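Local coordinates for protein catalase-3 (Neurospora crassa, PDB 4AJ9) that breaks down hydrogen peroxide to oxygen and water with a heme cofactor, and probably protects cells from the toxic effects of the peroxide, at residues 170-178 / 466-476; 484-492 / 504-512. All coordinates share one frame; numbering follows the deposited sequence.

Contact 1 of 2, residues 170-178 / 466-476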
ATOM      1  N   ALA C 170      -4.599   3.373  28.680  1.00  6.49           N
ATOM      2  CA  ALA C 170      -4.772   4.033  29.968  1.00 11.10           C
ATOM      3  C   ALA C 170      -4.566   5.539  29.894  1.00  5.45           C
ATOM      4  O   ALA C 170      -3.670   6.025  29.211  1.00  7.70           O
ATOM      5  CB  ALA C 170      -3.830   3.425  30.979  1.00  7.55           C
ATOM      6  N   THR C 171      -5.411   6.275  30.603  1.00  5.15           N
ATOM      7  CA  THR C 171      -5.236   7.714  30.732  1.00  3.71           C
ATOM      8  C   THR C 171      -4.373   8.042  31.943  1.00  5.50           C
ATOM      9  O   THR C 171      -4.048   9.200  32.192  1.00  7.77           O
ATOM     10  CB  THR C 171      -6.580   8.428  30.853  1.00  7.74           C
ATOM     11  OG1 THR C 171      -7.393   7.758  31.828  1.00  6.92           O
ATOM     12  CG2 THR C 171      -7.306   8.432  29.510  1.00  4.79           C
ATOM     13  N   ALA C 172      -3.979   7.012  32.685  1.00  6.08           N
ATOM     14  CA  ALA C 172      -3.238   7.206  33.937  1.00  7.73           C
ATOM     15  C   ALA C 172      -1.757   7.466  33.713  1.00  6.94           C
ATOM     16  O   ALA C 172      -0.915   6.664  34.104  1.00  6.97           O
ATOM     17  CB  ALA C 172      -3.433   5.991  34.871  1.00  5.18           C
ATOM     18  N   HIS C 173      -1.438   8.582  33.068  1.00  7.94           N
ATOM     19  CA  HIS C 173      -0.044   8.984  32.904  1.00  6.69           C
ATOM     20  C   HIS C 173       0.068  10.476  32.647  1.00  6.55           C
ATOM     21  O   HIS C 173      -0.912  11.128  32.295  1.00  8.19           O
ATOM     22  CB  HIS C 173       0.643   8.201  31.783  1.00  7.62           C
ATOM     23  CG  HIS C 173      -0.089   8.237  30.477  1.00  4.28           C
ATOM     24  ND1 HIS C 173       0.393   8.910  29.373  1.00 11.20           N
ATOM     25  CD2 HIS C 173      -1.256   7.666  30.091  1.00  4.43           C
ATOM     26  CE1 HIS C 173      -0.449   8.755  28.364  1.00  4.34           C
ATOM     27  NE2 HIS C 173      -1.460   8.008  28.774  1.00  4.67           N
ATOM     28  N   ASP C 174       1.280  10.998  32.808  1.00  6.31           N
ATOM     29  CA  ASP C 174       1.532  12.434  32.768  1.00  7.77           C
ATOM     30  C   ASP C 174       0.905  13.166  31.586  1.00 12.12           C
ATOM     31  O   ASP C 174       0.228  14.181  31.769  1.00  4.76           O
ATOM     32  CB  ASP C 174       3.038  12.718  32.796  1.00  9.24           C
ATOM     33  CG  ASP C 174       3.648  12.462  34.158  1.00 15.45           C
ATOM     34  OD1 ASP C 174       3.384  11.389  34.743  1.00 11.22           O
ATOM     35  OD2 ASP C 174       4.365  13.349  34.658  1.00 13.95           O
ATOM     36  N   SER C 175       1.138  12.664  30.378  1.00  4.47           N
ATOM     37  CA  SER C 175       0.786  13.424  29.190  1.00  6.56           C
ATOM     38  C   SER C 175      -0.724  13.612  29.086  1.00  4.50           C
ATOM     39  O   SER C 175      -1.199  14.663  28.647  1.00  5.71           O
ATOM     40  CB  SER C 175       1.345  12.763  27.926  1.00  6.83           C
ATOM     41  OG  SER C 175       0.847  11.454  27.756  1.00  5.58           O
ATOM     42  N   ALA C 176      -1.472  12.592  29.496  1.00  4.00           N
ATOM     43  CA  ALA C 176      -2.929  12.628  29.379  1.00  6.97           C
ATOM     44  C   ALA C 176      -3.486  13.735  30.264  1.00  8.71           C
ATOM     45  O   ALA C 176      -4.301  14.561  29.837  1.00  5.78           O
ATOM     46  CB  ALA C 176      -3.531  11.296  29.769  1.00  4.20           C
ATOM     47  N   TRP C 177      -3.053  13.731  31.516  1.00  4.45           N
ATOM     48  CA  TRP C 177      -3.553  14.692  32.498  1.00  2.95           C
ATOM     49  C   TRP C 177      -2.986  16.101  32.302  1.00 12.53           C
ATOM     50  O   TRP C 177      -3.632  17.086  32.667  1.00  6.19           O
ATOM     51  CB  TRP C 177      -3.328  14.158  33.916  1.00  5.36           C
ATOM     52  CG  TRP C 177      -4.267  13.045  34.211  1.00  5.11           C
ATOM     53  CD1 TRP C 177      -4.147  11.731  33.817  1.00  7.83           C
ATOM     54  CD2 TRP C 177      -5.514  13.146  34.904  1.00  7.11           C
ATOM     55  NE1 TRP C 177      -5.244  11.011  34.244  1.00  5.74           N
ATOM     56  CE2 TRP C 177      -6.094  11.856  34.916  1.00  8.45           C
ATOM     57  CE3 TRP C 177      -6.194  14.199  35.529  1.00  4.13           C
ATOM     58  CZ2 TRP C 177      -7.314  11.596  35.531  1.00  7.05           C
ATOM     59  CZ3 TRP C 177      -7.408  13.936  36.139  1.00  4.40           C
ATOM     60  CH2 TRP C 177      -7.949  12.645  36.143  1.00  6.09           C
ATOM     61  N   ASP C 178      -1.791  16.190  31.713  1.00  7.79           N
ATOM     62  CA  ASP C 178      -1.264  17.463  31.211  1.00 11.05           C
ATOM     63  C   ASP C 178      -2.252  18.032  30.192  1.00 10.78           C
ATOM     64  O   ASP C 178      -2.628  19.200  30.271  1.00  9.64           O
ATOM     65  CB  ASP C 178       0.120  17.252  30.570  1.00  5.77           C
ATOM     66  CG  ASP C 178       0.723  18.531  29.988  1.00 10.54           C
ATOM     67  OD1 ASP C 178       0.307  19.641  30.365  1.00  7.64           O
ATOM     68  OD2 ASP C 178       1.645  18.420  29.145  1.00  7.76           O
ATOM     69  N   PHE C 466      -6.831   7.671  41.786  1.00  9.15           N
ATOM     70  CA  PHE C 466      -5.979   6.592  41.283  1.00  6.23           C
ATOM     71  C   PHE C 466      -5.121   7.111  40.120  1.00  8.95           C
ATOM     72  O   PHE C 466      -3.890   7.040  40.161  1.00  6.25           O
ATOM     73  CB  PHE C 466      -6.833   5.388  40.857  1.00  9.58           C
ATOM     74  CG  PHE C 466      -6.071   4.332  40.093  1.00  7.63           C
ATOM     75  CD1 PHE C 466      -5.942   4.416  38.715  1.00  7.29           C
ATOM     76  CD2 PHE C 466      -5.497   3.246  40.755  1.00  8.45           C
ATOM     77  CE1 PHE C 466      -5.243   3.448  37.997  1.00  8.61           C
ATOM     78  CE2 PHE C 466      -4.793   2.267  40.046  1.00 10.09           C
ATOM     79  CZ  PHE C 466      -4.669   2.367  38.661  1.00  6.94           C
ATOM     80  N   GLU C 467      -5.788   7.658  39.104  1.00  8.04           N
ATOM     81  CA  GLU C 467      -5.128   8.150  37.889  1.00  8.34           C
ATOM     82  C   GLU C 467      -4.110   9.256  38.130  1.00 11.31           C
ATOM     83  O   GLU C 467      -2.980   9.183  37.654  1.00  8.84           O
ATOM     84  CB  GLU C 467      -6.173   8.629  36.871  1.00  9.88           C
ATOM     85  CG  GLU C 467      -7.124   7.522  36.419  1.00  9.01           C
ATOM     86  CD  GLU C 467      -7.086   7.281  34.923  1.00 11.49           C
ATOM     87  OE1 GLU C 467      -6.555   8.142  34.186  1.00  8.95           O
ATOM     88  OE2 GLU C 467      -7.596   6.226  34.482  1.00 11.43           O
ATOM     89  N   ALA C 468      -4.518  10.295  38.852  1.00  5.79           N
ATOM     90  CA  ALA C 468      -3.669  11.455  39.053  1.00  7.71           C
ATOM     91  C   ALA C 468      -2.418  11.129  39.877  1.00 10.13           C
ATOM     92  O   ALA C 468      -1.373  11.762  39.717  1.00  8.73           O
ATOM     93  CB  ALA C 468      -4.471  12.585  39.703  1.00  6.73           C
ATOM     94  N   SER C 469      -2.532  10.138  40.750  1.00  6.52           N
ATOM     95  CA  SER C 469      -1.412   9.702  41.565  1.00  8.94           C
ATOM     96  C   SER C 469      -0.338   9.018  40.718  1.00 12.29           C
ATOM     97  O   SER C 469       0.766   8.775  41.203  1.00  7.50           O
ATOM     98  CB  SER C 469      -1.879   8.779  42.694  1.00  8.17           C
ATOM     99  OG  SER C 469      -2.016   7.446  42.245  1.00  8.46           O
ATOM    100  N   HIS C 470      -0.655   8.725  39.455  1.00  9.13           N
ATOM    101  CA  HIS C 470       0.346   8.188  38.526  1.00  7.42           C
ATOM    102  C   HIS C 470       1.159   9.288  37.851  1.00 13.84           C
ATOM    103  O   HIS C 470       2.181   9.010  37.217  1.00 13.50           O
ATOM    104  CB  HIS C 470      -0.302   7.317  37.443  1.00  6.44           C
ATOM    105  CG  HIS C 470      -0.782   5.990  37.939  1.00 10.04           C
ATOM    106  ND1 HIS C 470      -1.971   5.837  38.617  1.00 11.27           N
ATOM    107  CD2 HIS C 470      -0.235   4.755  37.853  1.00  9.99           C
ATOM    108  CE1 HIS C 470      -2.139   4.563  38.926  1.00  8.33           C
ATOM    109  NE2 HIS C 470      -1.099   3.886  38.477  1.00 10.86           N
ATOM    110  N   VAL C 471       0.704  10.533  37.973  1.00 10.02           N
ATOM    111  CA  VAL C 471       1.384  11.653  37.324  1.00  7.07           C
ATOM    112  C   VAL C 471       2.644  12.014  38.083  1.00 13.33           C
ATOM    113  O   VAL C 471       2.576  12.428  39.240  1.00 10.64           O
ATOM    114  CB  VAL C 471       0.464  12.886  37.227  1.00  9.03           C
ATOM    115  CG1 VAL C 471       1.198  14.056  36.587  1.00 10.26           C
ATOM    116  CG2 VAL C 471      -0.801  12.534  36.441  1.00  7.03           C
ATOM    117  N   THR C 472       3.795  11.839  37.440  1.00  8.83           N
ATOM    118  CA  THR C 472       5.074  12.122  38.090  1.00 12.93           C
ATOM    119  C   THR C 472       5.353  13.612  38.261  1.00 12.70           C
ATOM    120  O   THR C 472       5.971  14.027  39.251  1.00 10.61           O
ATOM    121  CB  THR C 472       6.250  11.497  37.327  1.00 19.11           C
ATOM    122  OG1 THR C 472       6.468  12.220  36.111  1.00 17.30           O
ATOM    123  CG2 THR C 472       5.964  10.037  37.010  1.00 14.01           C
ATOM    124  N   ASN C 473       4.930  14.416  37.294  1.00  8.71           N
ATOM    125  CA  ASN C 473       5.242  15.843  37.323  1.00 13.65           C
ATOM    126  C   ASN C 473       4.362  16.596  38.313  1.00 14.87           C
ATOM    127  O   ASN C 473       3.143  16.606  38.182  1.00  9.58           O
ATOM    128  CB  ASN C 473       5.101  16.467  35.937  1.00  8.98           C
ATOM    129  CG  ASN C 473       5.505  17.930  35.923  1.00 12.13           C
ATOM    130  OD1 ASN C 473       4.747  18.811  36.350  1.00  9.21           O
ATOM    131  ND2 ASN C 473       6.706  18.193  35.447  1.00 10.17           N
ATOM    132  N   GLU C 474       4.983  17.227  39.307  1.00 16.21           N
ATOM    133  CA  GLU C 474       4.229  17.904  40.359  1.00 11.95           C
ATOM    134  C   GLU C 474       3.374  19.063  39.834  1.00 10.39           C
ATOM    135  O   GLU C 474       2.211  19.192  40.220  1.00 12.86           O
ATOM    136  CB  GLU C 474       5.156  18.396  41.480  1.00 15.80           C
ATOM    137  CG  GLU C 474       4.432  19.105  42.612  1.00 17.63           C
ATOM    138  CD  GLU C 474       3.973  18.156  43.715  1.00 47.48           C
ATOM    139  OE1 GLU C 474       3.672  16.976  43.422  1.00 33.93           O
ATOM    140  OE2 GLU C 474       3.923  18.594  44.885  1.00 61.37           O
ATOM    141  N   GLN C 475       3.937  19.913  38.975  1.00  7.55           N
ATOM    142  CA  GLN C 475       3.148  21.039  38.452  1.00 10.61           C
ATOM    143  C   GLN C 475       1.894  20.564  37.725  1.00 12.58           C
ATOM    144  O   GLN C 475       0.830  21.181  37.831  1.00  9.38           O
ATOM    145  CB  GLN C 475       3.971  21.946  37.535  1.00 11.46           C
ATOM    146  CG  GLN C 475       3.236  23.233  37.147  1.00  6.66           C
ATOM    147  CD  GLN C 475       2.771  24.009  38.371  1.00 19.73           C
ATOM    148  OE1 GLN C 475       3.501  24.126  39.352  1.00 11.21           O
ATOM    149  NE2 GLN C 475       1.543  24.518  38.327  1.00 10.58           N
ATOM    150  N   VAL C 476       2.020  19.477  36.967  1.00 12.79           N
ATOM    151  CA  VAL C 476       0.864  18.931  36.272  1.00 12.31           C
ATOM    152  C   VAL C 476      -0.230  18.544  37.269  1.00  9.74           C
ATOM    153  O   VAL C 476      -1.399  18.879  37.073  1.00  9.96           O
ATOM    154  CB  VAL C 476       1.239  17.752  35.332  1.00 11.55           C
ATOM    155  CG1 VAL C 476      -0.014  17.047  34.836  1.00  8.72           C
ATOM    156  CG2 VAL C 476       2.082  18.261  34.152  1.00  6.95           C
TER
HETATM  157  O   HOH W   1      -6.307   4.749  32.919  1.00 15.82           O
HETATM  158  O   HOH W   2       2.871   8.626  34.217  1.00 17.29           O
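T171 opens the contact by donating OG1 to E467 OE1 at 2.5 Å, on the syn side of the carboxylate. The pairing joins the catalase domain, just ahead of and into helix 174-182, to the catalase-related immune-responsive region, at the turn between helices 454-468 and 474-487. Water 1 links the backbone N of T171 to the other oxygen, E467 OE2.

A172, the centre of an inverse gamma turn, sets its methyl over one face of the H470 ring in a CH-pi contact, A172 CB lying 4.2 Å from the centroid of the H470 ring. That ring is steadied from its own side: H470 ND1 donates to F466 O.

D174, in the first turn of its helix, carries the polar centre. With CG anti to its carbonyl carbon (chi1 -73°), the carboxylate receives the turn on both oxygens. D174 OD1 takes the backbone N of T472 at 2.8 Å. D174 OD2 accepts from T472 OG1, also at 2.8 Å, and from N473 N at 2.9 Å, the two donors arriving from opposite faces of the carboxylate plane. Three bonds from two consecutive residues leave this group little freedom to rotate, just where N473 caps helix 474-487 by accepting V476 N.

W177 lies across E467 at about a right angle, its ring 54° from the carboxylate plane, while its CB packs against V471 CG2.

D178 rests its backbone N and its CB against V476 CG1 and CG2 respectively; its carboxylate is held instead by Y397 and neighbouring residues of the second subunit.

E467 OE1 is gripped twice: besides the T171 hydroxyl, it receives W177 NE1 at 3.2 Å on its anti lone pair, the oxygen lying within 1° of the indole plane.

Contact 2 of 2, residues 484-492 / 504-512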
ATOM      1  N   LEU C 484      -9.876  21.027  38.592  1.00  6.91           N
ATOM      2  CA  LEU C 484     -10.965  20.334  39.274  1.00  6.88           C
ATOM      3  C   LEU C 484     -11.694  21.308  40.186  1.00 10.39           C
ATOM      4  O   LEU C 484     -12.911  21.258  40.308  1.00  9.86           O
ATOM      5  CB  LEU C 484     -10.443  19.163  40.102  1.00 10.73           C
ATOM      6  CG  LEU C 484      -9.859  18.001  39.298  1.00 11.31           C
ATOM      7  CD1 LEU C 484      -9.288  16.960  40.254  1.00 10.67           C
ATOM      8  CD2 LEU C 484     -10.921  17.390  38.380  1.00  5.42           C
ATOM      9  N   ASN C 485     -10.923  22.186  40.826  1.00  7.73           N
ATOM     10  CA  ASN C 485     -11.467  23.154  41.762  1.00  9.07           C
ATOM     11  C   ASN C 485     -12.461  24.124  41.129  1.00 10.70           C
ATOM     12  O   ASN C 485     -13.292  24.709  41.830  1.00 13.70           O
ATOM     13  CB  ASN C 485     -10.343  23.961  42.419  1.00 14.93           C
ATOM     14  CG  ASN C 485     -10.849  24.824  43.573  1.00 12.90           C
ATOM     15  OD1 ASN C 485     -11.652  24.371  44.380  1.00 12.02           O
ATOM     16  ND2 ASN C 485     -10.399  26.069  43.633  1.00 14.18           N
ATOM     17  N   LYS C 486     -12.357  24.319  39.817  1.00 10.10           N
ATOM     18  CA  LYS C 486     -13.260  25.217  39.107  1.00 11.33           C
ATOM     19  C   LYS C 486     -14.600  24.540  38.890  1.00 12.35           C
ATOM     20  O   LYS C 486     -15.615  25.187  38.618  1.00 13.82           O
ATOM     21  CB  LYS C 486     -12.663  25.648  37.765  1.00 13.84           C
ATOM     22  CG  LYS C 486     -11.567  26.677  37.881  1.00  6.71           C
ATOM     23  CD  LYS C 486     -11.036  27.022  36.508  1.00 16.10           C
ATOM     24  CE  LYS C 486      -9.750  27.838  36.584  1.00 30.46           C
ATOM     25  NZ  LYS C 486      -9.968  29.216  37.104  1.00 28.15           N
ATOM     26  N   ILE C 487     -14.597  23.223  39.015  1.00  8.95           N
ATOM     27  CA  ILE C 487     -15.805  22.437  38.869  1.00 11.53           C
ATOM     28  C   ILE C 487     -16.498  22.258  40.217  1.00 15.12           C
ATOM     29  O   ILE C 487     -17.707  22.452  40.334  1.00 12.16           O
ATOM     30  CB  ILE C 487     -15.487  21.047  38.283  1.00 12.70           C
ATOM     31  CG1 ILE C 487     -15.034  21.171  36.826  1.00 11.52           C
ATOM     32  CG2 ILE C 487     -16.691  20.146  38.373  1.00  7.58           C
ATOM     33  CD1 ILE C 487     -14.539  19.855  36.235  1.00  9.32           C
ATOM     34  N   SER C 488     -15.719  21.878  41.226  1.00  9.63           N
ATOM     35  CA  SER C 488     -16.243  21.645  42.562  1.00 12.45           C
ATOM     36  C   SER C 488     -15.119  21.717  43.585  1.00 16.47           C
ATOM     37  O   SER C 488     -14.146  20.972  43.510  1.00 10.51           O
ATOM     38  CB  SER C 488     -16.927  20.278  42.633  1.00 14.16           C
ATOM     39  OG  SER C 488     -17.192  19.902  43.971  1.00 13.33           O
ATOM     40  N   ASN C 489     -15.242  22.640  44.529  1.00 17.34           N
ATOM     41  CA  ASN C 489     -14.262  22.745  45.594  1.00 13.27           C
ATOM     42  C   ASN C 489     -14.125  21.454  46.406  1.00 14.72           C
ATOM     43  O   ASN C 489     -13.014  21.064  46.756  1.00 16.41           O
ATOM     44  CB  ASN C 489     -14.565  23.942  46.503  1.00 10.91           C
ATOM     45  CG  ASN C 489     -13.564  24.080  47.628  1.00 16.96           C
ATOM     46  OD1 ASN C 489     -13.896  23.860  48.791  1.00 22.93           O
ATOM     47  ND2 ASN C 489     -12.325  24.438  47.287  1.00 14.84           N
ATOM     48  N   ASP C 490     -15.240  20.784  46.697  1.00 12.83           N
ATOM     49  CA  ASP C 490     -15.188  19.536  47.458  1.00 12.44           C
ATOM     50  C   ASP C 490     -14.473  18.426  46.681  1.00 14.06           C
ATOM     51  O   ASP C 490     -13.726  17.641  47.258  1.00 15.73           O
ATOM     52  CB  ASP C 490     -16.590  19.049  47.827  1.00 10.12           C
ATOM     53  CG  ASP C 490     -16.557  17.901  48.812  1.00 15.01           C
ATOM     54  OD1 ASP C 490     -15.809  18.009  49.802  1.00 17.33           O
ATOM     55  OD2 ASP C 490     -17.258  16.887  48.596  1.00 15.81           O
ATOM     56  N   VAL C 491     -14.719  18.352  45.377  1.00 14.72           N
ATOM     57  CA  VAL C 491     -14.040  17.360  44.554  1.00  8.55           C
ATOM     58  C   VAL C 491     -12.537  17.576  44.615  1.00  7.01           C
ATOM     59  O   VAL C 491     -11.773  16.634  44.839  1.00 11.99           O
ATOM     60  CB  VAL C 491     -14.512  17.396  43.083  1.00  9.56           C
ATOM     61  CG1 VAL C 491     -13.557  16.576  42.209  1.00  9.13           C
ATOM     62  CG2 VAL C 491     -15.920  16.841  42.962  1.00  9.09           C
ATOM     63  N   ALA C 492     -12.110  18.823  44.432  1.00  8.66           N
ATOM     64  CA  ALA C 492     -10.684  19.126  44.427  1.00  8.13           C
ATOM     65  C   ALA C 492     -10.054  18.824  45.790  1.00 14.98           C
ATOM     66  O   ALA C 492      -8.952  18.284  45.859  1.00 12.52           O
ATOM     67  CB  ALA C 492     -10.442  20.579  44.017  1.00 10.85           C
ATOM     68  N   PRO C 504      -7.387  23.365  47.879  0.54 38.99           N
ATOM     69  CA  PRO C 504      -7.487  24.685  47.242  0.54 35.00           C
ATOM     70  C   PRO C 504      -8.628  25.536  47.801  0.54 30.60           C
ATOM     71  O   PRO C 504      -9.555  25.011  48.423  0.54 26.19           O
ATOM     72  CB  PRO C 504      -7.762  24.343  45.772  0.54 34.79           C
ATOM     73  CG  PRO C 504      -7.277  22.931  45.607  0.54 34.00           C
ATOM     74  CD  PRO C 504      -7.582  22.272  46.913  0.54 32.32           C
ATOM     75  N   GLN C 505      -8.550  26.845  47.571  1.00 31.77           N
ATOM     76  CA  GLN C 505      -9.576  27.774  48.019  1.00 25.06           C
ATOM     77  C   GLN C 505     -10.701  27.800  46.990  1.00 20.03           C
ATOM     78  O   GLN C 505     -10.439  27.774  45.790  1.00 16.75           O
ATOM     79  CB  GLN C 505      -8.979  29.171  48.168  1.00 24.30           C
ATOM     80  CG  GLN C 505      -9.558  29.967  49.316  1.00 49.43           C
ATOM     81  CD  GLN C 505      -9.347  29.282  50.647  1.00 40.67           C
ATOM     82  OE1 GLN C 505      -8.341  28.602  50.854  1.00 47.82           O
ATOM     83  NE2 GLN C 505     -10.300  29.444  51.555  1.00 34.96           N
ATOM     84  N   PRO C 506     -11.959  27.868  47.455  1.00 18.45           N
ATOM     85  CA  PRO C 506     -13.110  27.863  46.546  1.00 20.77           C
ATOM     86  C   PRO C 506     -12.958  28.871  45.415  1.00 16.26           C
ATOM     87  O   PRO C 506     -12.469  29.981  45.633  1.00 19.29           O
ATOM     88  CB  PRO C 506     -14.271  28.262  47.460  1.00 25.96           C
ATOM     89  CG  PRO C 506     -13.858  27.784  48.795  1.00 29.52           C
ATOM     90  CD  PRO C 506     -12.373  28.004  48.860  1.00 24.72           C
ATOM     91  N   ASP C 507     -13.348  28.464  44.212  1.00 16.97           N
ATOM     92  CA  ASP C 507     -13.375  29.344  43.046  1.00 19.49           C
ATOM     93  C   ASP C 507     -14.747  29.144  42.420  1.00 22.27           C
ATOM     94  O   ASP C 507     -14.907  28.322  41.525  1.00 16.91           O
ATOM     95  CB  ASP C 507     -12.271  28.966  42.058  1.00 20.18           C
ATOM     96  CG  ASP C 507     -12.230  29.876  40.833  1.00 30.87           C
ATOM     97  OD1 ASP C 507     -13.169  30.677  40.629  1.00 30.35           O
ATOM     98  OD2 ASP C 507     -11.242  29.785  40.075  1.00 30.60           O
ATOM     99  N   PRO C 508     -15.742  29.900  42.906  1.00 22.44           N
ATOM    100  CA  PRO C 508     -17.169  29.629  42.716  1.00 17.26           C
ATOM    101  C   PRO C 508     -17.793  30.071  41.389  1.00 13.89           C
ATOM    102  O   PRO C 508     -18.989  29.860  41.217  1.00 11.14           O
ATOM    103  CB  PRO C 508     -17.813  30.405  43.866  1.00 14.02           C
ATOM    104  CG  PRO C 508     -16.902  31.561  44.071  1.00 18.50           C
ATOM    105  CD  PRO C 508     -15.513  31.061  43.787  1.00 20.43           C
ATOM    106  N   THR C 509     -17.021  30.665  40.488  1.00 12.20           N
ATOM    107  CA  THR C 509     -17.570  31.182  39.235  1.00 12.31           C
ATOM    108  C   THR C 509     -18.567  30.205  38.593  1.00 17.86           C
ATOM    109  O   THR C 509     -19.682  30.582  38.214  1.00 13.86           O
ATOM    110  CB  THR C 509     -16.442  31.503  38.233  1.00 14.81           C
ATOM    111  OG1 THR C 509     -15.494  32.376  38.855  1.00 18.69           O
ATOM    112  CG2 THR C 509     -16.996  32.167  36.959  1.00 10.26           C
ATOM    113  N   TYR C 510     -18.181  28.937  38.499  1.00 10.80           N
ATOM    114  CA  TYR C 510     -19.022  27.972  37.809  1.00 13.93           C
ATOM    115  C   TYR C 510     -19.807  27.029  38.736  1.00 10.08           C
ATOM    116  O   TYR C 510     -20.571  26.207  38.262  1.00 13.50           O
ATOM    117  CB  TYR C 510     -18.187  27.185  36.780  1.00  8.79           C
ATOM    118  CG  TYR C 510     -17.551  28.057  35.706  1.00  9.82           C
ATOM    119  CD1 TYR C 510     -18.225  28.344  34.528  1.00 11.99           C
ATOM    120  CD2 TYR C 510     -16.279  28.579  35.872  1.00  9.52           C
ATOM    121  CE1 TYR C 510     -17.658  29.131  33.549  1.00 11.57           C
ATOM    122  CE2 TYR C 510     -15.701  29.382  34.902  1.00  9.51           C
ATOM    123  CZ  TYR C 510     -16.399  29.654  33.741  1.00 12.45           C
ATOM    124  OH  TYR C 510     -15.835  30.440  32.761  1.00 18.58           O
ATOM    125  N   TYR C 511     -19.634  27.152  40.051  1.00  9.64           N
ATOM    126  CA  TYR C 511     -20.321  26.246  40.975  1.00 13.18           C
ATOM    127  C   TYR C 511     -21.840  26.404  40.867  1.00  9.23           C
ATOM    128  O   TYR C 511     -22.339  27.496  40.639  1.00 10.50           O
ATOM    129  CB  TYR C 511     -19.921  26.501  42.432  1.00 14.02           C
ATOM    130  CG  TYR C 511     -18.461  26.321  42.785  1.00 14.71           C
ATOM    131  CD1 TYR C 511     -17.556  25.732  41.898  1.00 12.85           C
ATOM    132  CD2 TYR C 511     -17.985  26.734  44.022  1.00 14.24           C
ATOM    133  CE1 TYR C 511     -16.218  25.585  42.240  1.00 13.08           C
ATOM    134  CE2 TYR C 511     -16.657  26.584  44.371  1.00 10.39           C
ATOM    135  CZ  TYR C 511     -15.777  26.014  43.482  1.00 12.36           C
ATOM    136  OH  TYR C 511     -14.452  25.884  43.855  1.00 11.67           O
ATOM    137  N   HIS C 512     -22.569  25.310  41.035  1.00  9.77           N
ATOM    138  CA  HIS C 512     -24.026  25.357  41.049  1.00 11.96           C
ATOM    139  C   HIS C 512     -24.505  24.038  41.617  1.00 17.13           C
ATOM    140  O   HIS C 512     -23.707  23.112  41.778  1.00 11.99           O
ATOM    141  CB  HIS C 512     -24.580  25.576  39.638  1.00 14.51           C
ATOM    142  CG  HIS C 512     -24.395  24.403  38.723  1.00 14.80           C
ATOM    143  ND1 HIS C 512     -25.281  23.347  38.680  1.00 13.05           N
ATOM    144  CD2 HIS C 512     -23.431  24.122  37.812  1.00 14.50           C
ATOM    145  CE1 HIS C 512     -24.870  22.465  37.783  1.00 14.63           C
ATOM    146  NE2 HIS C 512     -23.749  22.911  37.242  1.00 12.80           N
TER
HETATM  147  O   HOH W   3     -15.844  27.741  39.262  1.00  8.80           O
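Y511 points its hydroxyl into the bend between helices 474-487 and 489-499, the ring edge facing the carbonyl of N485. Y511 OH donates to N485 O at 2.6 Å, nearly along the C=O axis, and accepts D507 N from its own segment with an almost straight bond (170°). The N485 amide stands 70° from the phenol plane. N485 ND2 reaches Q505 O at 2.7 Å from above that carbonyl's plane. N489, CG anti to the backbone N (chi1 180°), turns its own amide alongside: N489 ND2 donates to N485 OD1 at 3.0 Å, and N489 CG rests against P506 CG. The arrangement is a bend between two consecutive helices, broken at S488, which N-caps the second by accepting V491 N; an irregular proline-rich segment that has left helix 489-499 and turned back along it binds this bend. A phenylalanine in place of Y511 would probably leave both N485 O and D507 N without the hydroxyl that joins them. K486 and D507, both partly exposed, form a weak salt bridge, K486 NZ to D507 OD2 at 3.3 Å. Water 3 donates to K486 O and D507 O and accepts Y510 N.

Overall arrangement
Helix 474-487 serves both contacts, its beginning in contact 1 and its end in contact 2; the contact centres lie about 20 Å apart, and their nearest atoms about 5 Å, without touching. Contact 1 joins regions 288 residues apart and is the more buried; a second and a third subunit reach it, so it sits near the tetramer interfaces. Contact 2 is local, more peripheral, and no other chain touches it. The chemistry differs: carboxylates of contact 1 collect hydroxyl, indole and backbone donors beside apolar packing, whereas contact 2 relies on asparagine amides and a phenol meeting backbone groups, with one weak salt bridge. Both lie away from the heme pocket and the probable active-site residues.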